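PDB 4AZ1: tyrosine specific protein phosphatase from Trypanosoma cruzi, which probably removes phosphate from phosphotyrosine residues of proteins, acting as a protein tyrosine phosphatase. Local coordinates for residues G193-Q201 and Q272-I280; E24-P34 and Y257-F268. All coordinates share one frame; numbering follows the deposited sequence.

Overall arrangement
From the N terminus the chain first lays down helix 14-30 and its exit, residues 24-34, then builds most of the central mixed sheet before reaching the loop at 193-201. After helices 203-215 and 232-247 comes helix 255-266, and interaction 2 closes a loop of over two hundred residues when 257-268, most of that helix and its exit, packs against 24-34. Shortly afterwards the start of helix 274-288 meets 193-201 and closes interaction 1. The segments alternate along the chain, so the two contacts cross. Their centres lie about 17 Å apart, joined by Tyr277, whose OH probably hydrogen-bonds Glu24 OE1. Together they tie the N-terminal helix and the loop after strand 184-191 to two consecutive helices.

Interaction 1 of 2, residues G193-Q201 and Q272-I280; sequences GWPDHGIPQ and QRMEQYFVI. With EDO (1,2-ethanediol), chain C.
The guanidinium of Arg273 grips the Asp196 carboxylate in a side-on salt bridge. Its NE reaches Asp196 OD1 at 2.8 Å and its NH2 reaches OD2 at 2.9 Å, both on the syn side of the oxygens, though tilted from the carboxylate plane. OD2 also pairs with Lys129. An extended chain from CG to NE lets the arginine span the gap from the helix N-cap. On the outer, exposed side the ring of His197 lies nearly flat over one face of this guanidinium, the planes 20° apart and the centres 3.6 Å apart, which leaves the arginine's edge to the aspartate.

Two waters bridge loop and helix on the looser side. One joins Asp196 OD1, Gln272 OE1 and Gln276 NE2, and another links Gly198 O to Glu275 OE2. Packing is closer behind them. Val279, short and branched, places CG2 3.7 Å from Pro200 CD and 4.0 Å from Ile199 CG2. Trp194 brings CZ2 to 3.9 Å from Gln276 CG, its ring steadied by NE1, which donates to Gly198 O at 2.8 Å from above the carbonyl plane. In the type II turn Pro195-Gly198, His197 takes the positive-phi third position and Gly198 fits the fourth, where a CB would crowd Pro195 CG; Arg232 holds the Trp194 carbonyl. The sequence WPDHG marks the WPD loop of classical tyrosine phosphatases, here resting on the Q-loop segment that opens helix 274-288.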
loop_
_atom_site.group_PDB
_atom_site.type_symbol
_atom_site.label_atom_id
_atom_site.label_comp_id
_atom_site.label_asym_id
_atom_site.label_seq_id
_atom_site.Cartn_x
_atom_site.Cartn_y
_atom_site.Cartn_z
ATOM N N GLY A 193 -12.421 20.890 -5.932
ATOM C CA GLY A 193 -13.283 22.046 -5.739
ATOM C C GLY A 193 -14.709 21.682 -5.340
ATOM O O GLY A 193 -15.611 22.522 -5.402
ATOM N N TRP A 194 -14.920 20.432 -4.933
ATOM C CA TRP A 194 -16.232 19.992 -4.484
ATOM C C TRP A 194 -16.099 19.209 -3.164
ATOM O O TRP A 194 -15.861 17.998 -3.165
ATOM C CB TRP A 194 -16.883 19.134 -5.575
ATOM C CG TRP A 194 -18.234 18.618 -5.201
ATOM C CD1 TRP A 194 -19.009 19.031 -4.155
ATOM C CD2 TRP A 194 -18.980 17.590 -5.869
ATOM N NE1 TRP A 194 -20.187 18.339 -4.137
ATOM C CE2 TRP A 194 -20.196 17.443 -5.172
ATOM C CE3 TRP A 194 -18.739 16.788 -6.988
ATOM C CZ2 TRP A 194 -21.168 16.523 -5.554
ATOM C CZ3 TRP A 194 -19.708 15.869 -7.365
ATOM C CH2 TRP A 194 -20.905 15.749 -6.652
ATOM N N PRO A 195 -16.255 19.901 -2.026
ATOM C CA PRO A 195 -16.049 19.206 -0.748
ATOM C C PRO A 195 -17.246 18.311 -0.398
ATOM O O PRO A 195 -18.385 18.622 -0.786
ATOM C CB PRO A 195 -15.945 20.360 0.260
ATOM C CG PRO A 195 -16.867 21.429 -0.327
ATOM C CD PRO A 195 -16.738 21.286 -1.851
ATOM N N ASP A 196 -16.996 17.209 0.306
ATOM C CA ASP A 196 -18.095 16.395 0.828
ATOM C C ASP A 196 -19.059 17.281 1.624
ATOM O O ASP A 196 -18.626 18.241 2.259
ATOM C CB ASP A 196 -17.558 15.285 1.728
ATOM C CG ASP A 196 -18.568 14.187 1.954
ATOM O OD1 ASP A 196 -19.639 14.203 1.286
ATOM O OD2 ASP A 196 -18.280 13.297 2.777
ATOM N N HIS A 197 -20.357 16.969 1.552
ATOM C CA HIS A 197 -21.434 17.759 2.195
ATOM C C HIS A 197 -21.695 19.108 1.529
ATOM O O HIS A 197 -22.511 19.880 2.026
ATOM C CB HIS A 197 -21.192 17.991 3.701
ATOM C CG HIS A 197 -21.121 16.732 4.512
ATOM N ND1 HIS A 197 -19.925 16.107 4.813
ATOM C CD2 HIS A 197 -22.087 15.993 5.100
ATOM C CE1 HIS A 197 -20.164 15.036 5.546
ATOM N NE2 HIS A 197 -21.467 14.940 5.735
ATOM N N GLY A 198 -21.001 19.404 0.431
ATOM C CA GLY A 198 -21.249 20.639 -0.304
ATOM C C GLY A 198 -21.639 20.351 -1.748
ATOM O O GLY A 198 -21.962 19.211 -2.089
ATOM N N ILE A 199 -21.609 21.380 -2.596
ATOM C CA ILE A 199 -21.831 21.228 -4.039
ATOM C C ILE A 199 -20.638 21.808 -4.826
ATOM O O ILE A 199 -19.827 22.553 -4.264
ATOM C CB ILE A 199 -23.125 21.926 -4.469
ATOM C CG1 ILE A 199 -23.024 23.422 -4.195
ATOM C CG2 ILE A 199 -24.335 21.325 -3.732
ATOM C CD1 ILE A 199 -24.203 24.217 -4.749
ATOM N N PRO A 200 -20.507 21.449 -6.116
ATOM C CA PRO A 200 -19.351 21.984 -6.852
ATOM C C PRO A 200 -19.327 23.505 -6.893
ATOM O O PRO A 200 -20.378 24.151 -7.035
ATOM C CB PRO A 200 -19.543 21.416 -8.258
ATOM C CG PRO A 200 -20.221 20.095 -8.015
ATOM C CD PRO A 200 -21.184 20.375 -6.872
ATOM N N GLN A 201 -18.126 24.062 -6.752
ATOM C CA GLN A 201 -17.933 25.507 -6.770
ATOM C C GLN A 201 -18.339 26.105 -8.112
ATOM O O GLN A 201 -18.903 27.212 -8.160
ATOM C CB GLN A 201 -16.482 25.863 -6.412
ATOM C CG GLN A 201 -16.171 25.677 -4.919
ATOM C CD GLN A 201 -14.680 25.597 -4.609
ATOM O OE1 GLN A 201 -13.836 26.010 -5.412
ATOM N NE2 GLN A 201 -14.352 25.053 -3.434
ATOM N N GLN A 272 -24.999 9.321 -2.084
ATOM C CA GLN A 272 -25.123 9.147 -0.651
ATOM C C GLN A 272 -25.938 10.269 -0.001
ATOM O O GLN A 272 -26.613 10.040 0.986
ATOM C CB GLN A 272 -23.701 9.129 -0.075
ATOM C CG GLN A 272 -23.568 8.908 1.427
ATOM C CD GLN A 272 -22.091 8.865 1.841
ATOM O OE1 GLN A 272 -21.216 9.349 1.111
ATOM N NE2 GLN A 272 -21.814 8.277 2.996
ATOM N N ARG A 273 -25.864 11.479 -0.551
ATOM C CA ARG A 273 -26.451 12.649 0.109
ATOM C C ARG A 273 -27.408 13.351 -0.818
ATOM O O ARG A 273 -27.230 13.315 -2.036
ATOM C CB ARG A 273 -25.354 13.639 0.551
ATOM C CG ARG A 273 -24.254 12.987 1.372
ATOM C CD ARG A 273 -23.370 14.025 2.080
ATOM N NE ARG A 273 -22.078 13.453 2.477
ATOM C CZ ARG A 273 -21.906 12.639 3.524
ATOM N NH1 ARG A 273 -22.952 12.275 4.266
ATOM N NH2 ARG A 273 -20.693 12.176 3.826
ATOM N N MET A 274 -28.410 14.003 -0.234
ATOM C CA MET A 274 -29.469 14.635 -1.012
ATOM C C MET A 274 -28.892 15.643 -2.015
ATOM O O MET A 274 -29.282 15.671 -3.190
ATOM C CB MET A 274 -30.483 15.300 -0.070
ATOM C CG MET A 274 -31.695 15.924 -0.764
ATOM S SD MET A 274 -31.341 17.591 -1.398
ATOM C CE MET A 274 -31.510 18.554 0.111
ATOM N N GLU A 275 -27.952 16.465 -1.561
ATOM C CA GLU A 275 -27.420 17.512 -2.430
ATOM C C GLU A 275 -26.585 16.906 -3.546
ATOM O O GLU A 275 -26.435 17.523 -4.596
ATOM C CB GLU A 275 -26.620 18.569 -1.648
ATOM C CG GLU A 275 -25.305 18.073 -1.114
ATOM C CD GLU A 275 -25.449 17.311 0.189
ATOM O OE1 GLU A 275 -26.602 17.110 0.657
ATOM O OE2 GLU A 275 -24.397 16.923 0.747
ATOM N N GLN A 276 -26.073 15.690 -3.347
ATOM C CA GLN A 276 -25.326 15.038 -4.426
ATOM C C GLN A 276 -26.282 14.583 -5.535
ATOM O O GLN A 276 -25.930 14.617 -6.702
ATOM C CB GLN A 276 -24.484 13.862 -3.895
ATOM C CG GLN A 276 -23.252 14.317 -3.075
ATOM C CD GLN A 276 -22.735 13.213 -2.164
ATOM O OE1 GLN A 276 -23.307 12.118 -2.131
ATOM N NE2 GLN A 276 -21.666 13.498 -1.406
ATOM N N TYR A 277 -27.487 14.164 -5.157
ATOM C CA TYR A 277 -28.510 13.771 -6.126
ATOM C C TYR A 277 -29.002 15.023 -6.860
ATOM O O TYR A 277 -29.206 15.031 -8.090
ATOM C CB TYR A 277 -29.664 13.069 -5.383
ATOM C CG TYR A 277 -30.805 12.593 -6.267
ATOM C CD1 TYR A 277 -30.643 11.510 -7.137
ATOM C CD2 TYR A 277 -32.050 13.204 -6.210
ATOM C CE1 TYR A 277 -31.698 11.065 -7.945
ATOM C CE2 TYR A 277 -33.111 12.770 -7.014
ATOM C CZ TYR A 277 -32.924 11.694 -7.873
ATOM O OH TYR A 277 -33.972 11.254 -8.662
ATOM N N PHE A 278 -29.174 16.092 -6.094
ATOM C CA PHE A 278 -29.524 17.388 -6.662
ATOM C C PHE A 278 -28.530 17.823 -7.750
ATOM O O PHE A 278 -28.946 18.301 -8.813
ATOM C CB PHE A 278 -29.583 18.425 -5.552
ATOM C CG PHE A 278 -30.693 19.400 -5.718
ATOM C CD1 PHE A 278 -30.941 19.981 -6.963
ATOM C CD2 PHE A 278 -31.510 19.728 -4.644
ATOM C CE1 PHE A 278 -31.987 20.890 -7.127
ATOM C CE2 PHE A 278 -32.565 20.634 -4.797
ATOM C CZ PHE A 278 -32.803 21.216 -6.041
ATOM N N VAL A 279 -27.231 17.632 -7.507
ATOM C CA VAL A 279 -26.213 18.053 -8.484
ATOM C C VAL A 279 -26.446 17.440 -9.884
ATOM O O VAL A 279 -26.197 18.098 -10.897
ATOM C CB VAL A 279 -24.755 17.816 -7.971
ATOM C CG1 VAL A 279 -23.720 18.188 -9.054
ATOM C CG2 VAL A 279 -24.484 18.650 -6.725
ATOM N N ILE A 280 -26.962 16.212 -9.955
ATOM C CA ILE A 280 -27.225 15.635 -11.273
ATOM C C ILE A 280 -28.265 16.472 -12.032
ATOM O O ILE A 280 -28.064 16.771 -13.204
ATOM C CB ILE A 280 -27.641 14.149 -11.230
ATOM C CG1 ILE A 280 -26.613 13.325 -10.450
ATOM C CG2 ILE A 280 -27.808 13.585 -12.666
ATOM C CD1 ILE A 280 -27.118 11.943 -10.058
HETATM C C1 EDO C . -23.508 22.886 -9.181
HETATM O O1 EDO C . -23.199 24.127 -8.534
HETATM C C2 EDO C . -22.931 22.937 -10.586
HETATM O O2 EDO C . -23.141 21.680 -11.229
HETATM O O HOH W 1 -20.218 11.596 0.239
HETATM O O HOH W 2 -21.953 16.726 -0.829
#

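Interaction 2 of 2, residues E24-P34 and Y257-F268; sequences EFSLLLRQEDP and YDVVSAMRRQRF
Leu28 slots as a knob among Tyr257, Val260, Ser261 and Arg264, and its two methyl groups divide the apolar work. CD2 lies 3.5 Å from Tyr257 CE1, the two side chains running alongside each other, head to tail, while CD1 meets Val260 CG1 at 3.7 Å. The ring of Tyr257 is carried across to the partner helix because its CG stands anti to the backbone N (chi1 -171°), and Leu27 lies across its outer end, with CD2 3.9 Å from Tyr257 CZ. A broad aromatic suits this place, since the axes of helices 24-30 and 257-266 keep 11.2 Å apart while running nearly parallel, at 24°.

The charged link comes next along the chain. Arg264 NH1 donates to Glu32 OE2 at 2.7 Å, with an N-H...O angle of 160°, on the anti lone pair of that oxygen. Carboxylate and guanidinium are almost coplanar, and Leu28 CB lies over one guanidinium face; Arg264 NH2 is engaged by Val271 O.

A proline-aromatic CH-pi contact closes the far end. Pro34, a rigid ring, sets CB over the face of Phe268, 3.9 Å from its centroid, and Glu32 CB approaches Phe268 CZ. The inner side is backed by helix 274-288, where Tyr277 packs on Phe25, Leu28 and Tyr257, while Met263 of helix 255-266 reaches helix 232-247 and strand 79-82.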
loop_
_atom_site.group_PDB
_atom_site.type_symbol
_atom_site.label_atom_id
_atom_site.label_comp_id
_atom_site.label_asym_id
_atom_site.label_seq_id
_atom_site.Cartn_x
_atom_site.Cartn_y
_atom_site.Cartn_z
ATOM N N GLU A 24 -37.794 12.585 -4.271
ATOM C CA GLU A 24 -37.185 11.475 -4.998
ATOM C C GLU A 24 -36.027 10.856 -4.225
ATOM O O GLU A 24 -35.886 9.634 -4.181
ATOM C CB GLU A 24 -36.676 11.938 -6.370
ATOM C CG GLU A 24 -37.779 12.087 -7.419
ATOM C CD GLU A 24 -37.237 12.641 -8.734
ATOM O OE1 GLU A 24 -35.990 12.777 -8.883
ATOM O OE2 GLU A 24 -38.061 12.930 -9.624
ATOM N N PHE A 25 -35.183 11.694 -3.630
ATOM C CA PHE A 25 -34.064 11.150 -2.879
ATOM C C PHE A 25 -34.544 10.318 -1.677
ATOM O O PHE A 25 -33.988 9.252 -1.400
ATOM C CB PHE A 25 -33.099 12.246 -2.438
ATOM C CG PHE A 25 -31.883 11.721 -1.746
ATOM C CD1 PHE A 25 -30.845 11.150 -2.478
ATOM C CD2 PHE A 25 -31.779 11.770 -0.358
ATOM C CE1 PHE A 25 -29.713 10.649 -1.839
ATOM C CE2 PHE A 25 -30.640 11.276 0.287
ATOM C CZ PHE A 25 -29.616 10.711 -0.460
ATOM N N SER A 26 -35.574 10.794 -0.976
ATOM C CA SER A 26 -36.129 10.040 0.138
ATOM C C SER A 26 -36.700 8.705 -0.328
ATOM O O SER A 26 -36.533 7.682 0.332
ATOM C CB SER A 26 -37.203 10.852 0.868
ATOM O OG SER A 26 -36.616 11.970 1.514
ATOM N N LEU A 27 -37.360 8.714 -1.478
ATOM C CA LEU A 27 -37.882 7.484 -2.058
ATOM C C LEU A 27 -36.754 6.501 -2.387
ATOM O O LEU A 27 -36.894 5.292 -2.181
ATOM C CB LEU A 27 -38.730 7.807 -3.289
ATOM C CG LEU A 27 -39.386 6.663 -4.055
ATOM C CD1 LEU A 27 -40.404 5.937 -3.170
ATOM C CD2 LEU A 27 -40.051 7.208 -5.315
ATOM N N LEU A 28 -35.624 7.008 -2.865
ATOM C CA LEU A 28 -34.469 6.139 -3.103
ATOM C C LEU A 28 -33.960 5.490 -1.812
ATOM O O LEU A 28 -33.685 4.294 -1.787
ATOM C CB LEU A 28 -33.324 6.906 -3.766
ATOM C CG LEU A 28 -33.478 7.300 -5.232
ATOM C CD1 LEU A 28 -32.423 8.330 -5.598
ATOM C CD2 LEU A 28 -33.361 6.085 -6.141
ATOM N N LEU A 29 -33.823 6.278 -0.747
ATOM C CA LEU A 29 -33.382 5.733 0.540
ATOM C C LEU A 29 -34.403 4.714 1.022
ATOM O O LEU A 29 -34.048 3.654 1.534
ATOM C CB LEU A 29 -33.243 6.842 1.580
ATOM C CG LEU A 29 -32.205 7.927 1.303
ATOM C CD1 LEU A 29 -32.141 8.881 2.483
ATOM C CD2 LEU A 29 -30.856 7.283 1.058
ATOM N N ARG A 30 -35.674 5.053 0.832
ATOM C CA ARG A 30 -36.799 4.190 1.201
ATOM C C ARG A 30 -36.670 2.777 0.605
ATOM O O ARG A 30 -37.167 1.815 1.181
ATOM C CB ARG A 30 -38.114 4.880 0.789
ATOM C CG ARG A 30 -39.360 4.014 0.705
ATOM C CD ARG A 30 -40.008 3.809 2.060
ATOM N NE ARG A 30 -41.334 3.197 1.947
ATOM C CZ ARG A 30 -41.540 1.913 1.677
ATOM N NH1 ARG A 30 -40.504 1.101 1.480
ATOM N NH2 ARG A 30 -42.778 1.438 1.596
ATOM N N GLN A 31 -35.958 2.653 -0.516
ATOM C CA GLN A 31 -35.821 1.364 -1.198
ATOM C C GLN A 31 -34.650 0.541 -0.690
ATOM O O GLN A 31 -34.465 -0.608 -1.118
ATOM C CB GLN A 31 -35.641 1.572 -2.700
ATOM C CG GLN A 31 -36.897 1.358 -3.506
ATOM C CD GLN A 31 -37.833 2.538 -3.440
ATOM O OE1 GLN A 31 -37.711 3.478 -4.222
ATOM N NE2 GLN A 31 -38.776 2.497 -2.506
ATOM N N GLU A 32 -33.844 1.125 0.196
ATOM C CA GLU A 32 -32.661 0.425 0.695
ATOM C C GLU A 32 -32.998 -0.852 1.484
ATOM O O GLU A 32 -33.821 -0.832 2.417
ATOM C CB GLU A 32 -31.788 1.369 1.522
ATOM C CG GLU A 32 -31.196 2.499 0.686
ATOM C CD GLU A 32 -30.193 3.353 1.454
ATOM O OE1 GLU A 32 -30.122 3.235 2.704
ATOM O OE2 GLU A 32 -29.482 4.147 0.799
ATOM N N ASP A 33 -32.370 -1.959 1.090
ATOM C CA ASP A 33 -32.539 -3.236 1.790
ATOM C C ASP A 33 -31.325 -4.144 1.590
ATOM O O ASP A 33 -31.358 -5.082 0.792
ATOM C CB ASP A 33 -33.818 -3.947 1.349
ATOM C CG ASP A 33 -34.068 -5.239 2.129
ATOM O OD1 ASP A 33 -33.414 -5.443 3.184
ATOM O OD2 ASP A 33 -34.922 -6.043 1.691
ATOM N N PRO A 34 -30.260 -3.880 2.355
ATOM C CA PRO A 34 -28.946 -4.517 2.212
ATOM C C PRO A 34 -28.883 -5.875 2.895
ATOM O O PRO A 34 -27.890 -6.588 2.739
ATOM C CB PRO A 34 -28.026 -3.540 2.937
ATOM C CG PRO A 34 -28.879 -3.002 4.046
ATOM C CD PRO A 34 -30.297 -2.952 3.500
ATOM N N TYR A 257 -33.806 9.729 -11.723
ATOM C CA TYR A 257 -34.227 8.694 -10.803
ATOM C C TYR A 257 -33.840 7.305 -11.348
ATOM O O TYR A 257 -33.247 6.498 -10.628
ATOM C CB TYR A 257 -35.738 8.783 -10.538
ATOM C CG TYR A 257 -36.177 7.862 -9.430
ATOM C CD1 TYR A 257 -36.048 8.243 -8.105
ATOM C CD2 TYR A 257 -36.702 6.600 -9.705
ATOM C CE1 TYR A 257 -36.431 7.399 -7.077
ATOM C CE2 TYR A 257 -37.095 5.749 -8.678
ATOM C CZ TYR A 257 -36.945 6.159 -7.368
ATOM O OH TYR A 257 -37.318 5.335 -6.336
ATOM N N ASP A 258 -34.152 7.031 -12.615
ATOM C CA ASP A 258 -33.869 5.712 -13.191
ATOM C C ASP A 258 -32.370 5.368 -13.199
ATOM O O ASP A 258 -31.968 4.252 -12.850
ATOM C CB ASP A 258 -34.439 5.619 -14.600
ATOM C CG ASP A 258 -35.960 5.620 -14.608
ATOM O OD1 ASP A 258 -36.564 5.169 -13.610
ATOM O OD2 ASP A 258 -36.552 6.069 -15.614
ATOM N N VAL A 259 -31.557 6.337 -13.601
ATOM C CA VAL A 259 -30.113 6.179 -13.632
ATOM C C VAL A 259 -29.550 5.893 -12.242
ATOM O O VAL A 259 -28.749 4.971 -12.067
ATOM C CB VAL A 259 -29.446 7.442 -14.199
ATOM C CG1 VAL A 259 -28.000 7.548 -13.741
ATOM C CG2 VAL A 259 -29.529 7.428 -15.719
ATOM N N VAL A 260 -29.972 6.670 -11.252
ATOM C CA VAL A 260 -29.471 6.452 -9.901
ATOM C C VAL A 260 -29.974 5.117 -9.358
ATOM O O VAL A 260 -29.230 4.390 -8.697
ATOM C CB VAL A 260 -29.800 7.638 -8.971
ATOM C CG1 VAL A 260 -29.385 7.343 -7.526
ATOM C CG2 VAL A 260 -29.065 8.871 -9.469
ATOM N N SER A 261 -31.215 4.768 -9.687
ATOM C CA SER A 261 -31.768 3.499 -9.238
ATOM C C SER A 261 -30.923 2.336 -9.766
ATOM O O SER A 261 -30.595 1.401 -9.028
ATOM C CB SER A 261 -33.221 3.366 -9.689
ATOM O OG SER A 261 -34.027 2.900 -8.630
ATOM N N ALA A 262 -30.545 2.409 -11.036
ATOM C CA ALA A 262 -29.735 1.354 -11.652
ATOM C C ALA A 262 -28.296 1.314 -11.119
ATOM O O ALA A 262 -27.689 0.246 -11.037
ATOM C CB ALA A 262 -29.746 1.484 -13.166
ATOM N N MET A 263 -27.741 2.472 -10.777
ATOM C CA MET A 263 -26.420 2.497 -10.161
ATOM C C MET A 263 -26.486 1.826 -8.793
ATOM O O MET A 263 -25.602 1.055 -8.427
ATOM C CB MET A 263 -25.917 3.935 -9.993
ATOM C CG MET A 263 -25.491 4.621 -11.278
ATOM S SD MET A 263 -24.634 6.177 -10.934
ATOM C CE MET A 263 -25.868 7.024 -9.928
ATOM N N ARG A 264 -27.537 2.136 -8.038
ATOM C CA ARG A 264 -27.722 1.571 -6.702
ATOM C C ARG A 264 -27.826 0.043 -6.678
ATOM O O ARG A 264 -27.421 -0.595 -5.703
ATOM C CB ARG A 264 -28.943 2.208 -6.017
ATOM C CG ARG A 264 -28.556 3.423 -5.221
ATOM C CD ARG A 264 -29.721 4.256 -4.699
ATOM N NE ARG A 264 -29.174 5.368 -3.913
ATOM C CZ ARG A 264 -29.204 5.436 -2.587
ATOM N NH1 ARG A 264 -29.806 4.475 -1.889
ATOM N NH2 ARG A 264 -28.657 6.474 -1.958
ATOM N N ARG A 265 -28.362 -0.544 -7.745
ATOM C CA ARG A 265 -28.455 -2.000 -7.826
ATOM C C ARG A 265 -27.076 -2.611 -8.019
ATOM O O ARG A 265 -26.875 -3.801 -7.768
ATOM C CB ARG A 265 -29.358 -2.444 -8.986
ATOM C CG ARG A 265 -30.846 -2.225 -8.774
ATOM C CD ARG A 265 -31.670 -2.852 -9.915
ATOM N NE ARG A 265 -31.637 -2.059 -11.149
ATOM C CZ ARG A 265 -32.500 -1.085 -11.444
ATOM N NH1 ARG A 265 -33.475 -0.760 -10.597
ATOM N NH2 ARG A 265 -32.393 -0.428 -12.592
ATOM N N GLN A 266 -26.128 -1.804 -8.482
ATOM C CA GLN A 266 -24.808 -2.331 -8.818
ATOM C C GLN A 266 -23.766 -1.998 -7.751
ATOM O O GLN A 266 -22.736 -2.657 -7.648
ATOM C CB GLN A 266 -24.371 -1.807 -10.188
ATOM C CG GLN A 266 -25.240 -2.266 -11.356
ATOM C CD GLN A 266 -24.839 -1.588 -12.653
ATOM O OE1 GLN A 266 -23.830 -1.939 -13.265
ATOM N NE2 GLN A 266 -25.618 -0.594 -13.067
ATOM N N ARG A 267 -24.040 -0.960 -6.966
ATOM C CA ARG A 267 -23.212 -0.620 -5.806
ATOM C C ARG A 267 -24.101 0.049 -4.764
ATOM O O ARG A 267 -24.533 1.190 -4.940
ATOM C CB ARG A 267 -22.059 0.320 -6.192
ATOM C CG ARG A 267 -21.134 0.704 -5.019
ATOM C CD ARG A 267 -19.827 1.313 -5.530
ATOM N NE ARG A 267 -19.003 1.914 -4.473
ATOM C CZ ARG A 267 -18.088 1.264 -3.755
ATOM N NH1 ARG A 267 -17.885 -0.038 -3.951
ATOM N NH2 ARG A 267 -17.387 1.915 -2.824
ATOM N N PHE A 268 -24.375 -0.673 -3.684
ATOM C CA PHE A 268 -25.317 -0.215 -2.668
ATOM C C PHE A 268 -25.020 1.204 -2.191
ATOM O O PHE A 268 -23.889 1.515 -1.812
ATOM C CB PHE A 268 -25.296 -1.162 -1.471
ATOM C CG PHE A 268 -26.339 -0.849 -0.452
ATOM C CD1 PHE A 268 -27.626 -1.351 -0.594
ATOM C CD2 PHE A 268 -26.045 -0.031 0.641
ATOM C CE1 PHE A 268 -28.612 -1.056 0.338
ATOM C CE2 PHE A 268 -27.027 0.278 1.575
ATOM C CZ PHE A 268 -28.314 -0.237 1.421
HETATM O O HOH W 3 -32.312 2.649 -3.087
#